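Local coordinates for toxin RelG (Mycobacterium tuberculosis, PDB 3G5O), which cleaves RNA as the toxic component of a type II toxin-antitoxin system, inhibiting growth when overexpressed and neutralised by its cognate antitoxin, at residues C[70-73]-C[74-77]. Numbering follows the deposited sequence.
Sequences ARRG and TYRL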
loop_
_atom_site.group_PDB
_atom_site.type_symbol
_atom_site.label_atom_id
_atom_site.label_comp_id
_atom_site.label_asym_id
_atom_site.label_seq_id
_atom_site.Cartn_x
_atom_site.Cartn_y
_atom_site.Cartn_z
ATOM N N ALA C 70 -12.524 -9.046 -2.001
ATOM C CA ALA C 70 -12.685 -10.424 -2.454
ATOM C C ALA C 70 -12.491 -10.445 -3.974
ATOM O O ALA C 70 -13.062 -9.619 -4.675
ATOM C CB ALA C 70 -14.088 -10.960 -2.088
ATOM N N ARG C 71 -11.712 -11.390 -4.470
ATOM C CA ARG C 71 -11.442 -11.509 -5.904
ATOM C C ARG C 71 -12.012 -12.820 -6.406
ATOM O O ARG C 71 -11.812 -13.875 -5.740
ATOM C CB ARG C 71 -9.917 -11.486 -6.168
ATOM C CG ARG C 71 -9.548 -11.619 -7.645
ATOM C CD ARG C 71 -8.009 -11.620 -7.885
ATOM N NE ARG C 71 -7.432 -12.890 -7.463
ATOM C CZ ARG C 71 -7.480 -14.026 -8.176
ATOM N NH1 ARG C 71 -8.053 -14.056 -9.386
ATOM N NH2 ARG C 71 -6.927 -15.142 -7.680
ATOM N N ARG C 72 -12.697 -12.761 -7.552
ATOM C CA ARG C 72 -13.008 -13.948 -8.377
ATOM C C ARG C 72 -12.596 -13.673 -9.826
ATOM O O ARG C 72 -13.143 -12.783 -10.473
ATOM C CB ARG C 72 -14.503 -14.329 -8.323
ATOM C CG ARG C 72 -15.014 -14.810 -6.965
ATOM C CD ARG C 72 -14.475 -16.216 -6.693
ATOM N NE ARG C 72 -14.707 -16.676 -5.318
ATOM C CZ ARG C 72 -15.791 -17.354 -4.942
ATOM N NH1 ARG C 72 -16.759 -17.616 -5.830
ATOM N NH2 ARG C 72 -15.922 -17.747 -3.674
ATOM N N GLY C 73 -11.596 -14.410 -10.321
ATOM C CA GLY C 73 -11.053 -14.162 -11.648
ATOM C C GLY C 73 -10.559 -12.729 -11.755
ATOM O O GLY C 73 -9.626 -12.325 -11.030
ATOM N N THR C 74 -11.153 -11.951 -12.650
ATOM C CA THR C 74 -10.634 -10.624 -12.927
ATOM C C THR C 74 -11.433 -9.530 -12.238
ATOM O O THR C 74 -11.117 -8.349 -12.406
ATOM C CB THR C 74 -10.618 -10.339 -14.435
ATOM O OG1 THR C 74 -11.892 -10.707 -14.968
ATOM C CG2 THR C 74 -9.490 -11.212 -15.113
ATOM N N TYR C 75 -12.471 -9.898 -11.486
ATOM C CA TYR C 75 -13.165 -8.864 -10.689
ATOM C C TYR C 75 -12.904 -8.920 -9.183
ATOM O O TYR C 75 -12.596 -10.006 -8.597
ATOM C CB TYR C 75 -14.666 -8.761 -11.003
ATOM C CG TYR C 75 -15.479 -9.970 -10.608
ATOM C CD1 TYR C 75 -15.882 -10.138 -9.287
ATOM C CD2 TYR C 75 -15.808 -10.958 -11.540
ATOM C CE1 TYR C 75 -16.628 -11.228 -8.913
ATOM C CE2 TYR C 75 -16.581 -12.104 -11.157
ATOM C CZ TYR C 75 -16.987 -12.191 -9.829
ATOM O OH TYR C 75 -17.689 -13.282 -9.345
ATOM N N ARG C 76 -13.028 -7.741 -8.567
ATOM C CA ARG C 76 -12.913 -7.594 -7.129
ATOM C C ARG C 76 -14.023 -6.765 -6.529
ATOM O O ARG C 76 -14.493 -5.791 -7.128
ATOM C CB ARG C 76 -11.569 -6.972 -6.741
ATOM C CG ARG C 76 -10.363 -7.898 -6.962
ATOM C CD ARG C 76 -9.089 -7.039 -6.819
ATOM N NE ARG C 76 -7.882 -7.836 -6.620
ATOM C CZ ARG C 76 -7.112 -8.314 -7.604
ATOM N NH1 ARG C 76 -7.424 -8.081 -8.880
ATOM N NH2 ARG C 76 -6.010 -9.015 -7.303
ATOM N N LEU C 77 -14.436 -7.142 -5.331
ATOM C CA LEU C 77 -15.377 -6.330 -4.577
ATOM C C LEU C 77 -14.647 -5.841 -3.360
ATOM O O LEU C 77 -13.907 -6.617 -2.731
ATOM C CB LEU C 77 -16.557 -7.186 -4.112
ATOM C CG LEU C 77 -17.617 -7.427 -5.181
ATOM C CD1 LEU C 77 -17.031 -8.380 -6.235
ATOM C CD2 LEU C 77 -18.867 -8.069 -4.628
#
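Ala-70 opens the pairing with Leu-77: its N donates to Leu-77 O at 2.9 Å and its O accepts from Leu-77 N, both bonds lying in the carbonyl plane. That O also takes a CA-H...O contact from Arg-76. Both side chains sit on the face that packs on helix 35-51, where Ala-70 touches Phe-44 of that helix; Leu-77 touches Ile-90.

Arg-71, a non-hydrogen-bonded pair with Arg-76, turns to the other face. With CG anti to the backbone N (chi1 179°), the extended start of the chain carries CD to 3.3 Å from Arg-76 NH2, over one face of that guanidinium near its rim. The two cationic planes are 49° apart, so they do not stack. The bend at chi3 then turns the Arg-71 guanidinium toward Gly-73 O, which NH1 reaches at 2.9 Å, on a lone pair and within the guanidinium plane, fixing that group against the turn.

Arg-72 returns to the face of Ala-70 and Leu-77 and pairs with Tyr-75. Its N gives a 2.9 Å bond to Tyr-75 O; the answering bond, Tyr-75 N to Arg-72 O, is 3.1 Å, its donor above the carbonyl plane. Chi1 of 67° folds the tyrosine ring back across the hairpin, so that Arg-72 O lies over one ring face and Arg-72 CB meets Tyr-75 OH at 3.5 Å. Its guanidinium continues past the ring to a salt bridge between NH1 and Asp-48.

Gly-73 and Thr-74 form the corner of a type II' turn, with glycine at positive phi, the two-residue loop of a beta hairpin within the RelE-family sheet.

On the face carrying Arg-71 and Arg-76, Arg-71 NE and Arg-76 NH2 stand 4.1 Å apart as like charges. Arg-76 belongs to the toxin-antitoxin interface, its NE in a salt bridge with Glu-57 of the antitoxin chain; that carboxylate probably eases the closeness of the two positive charges.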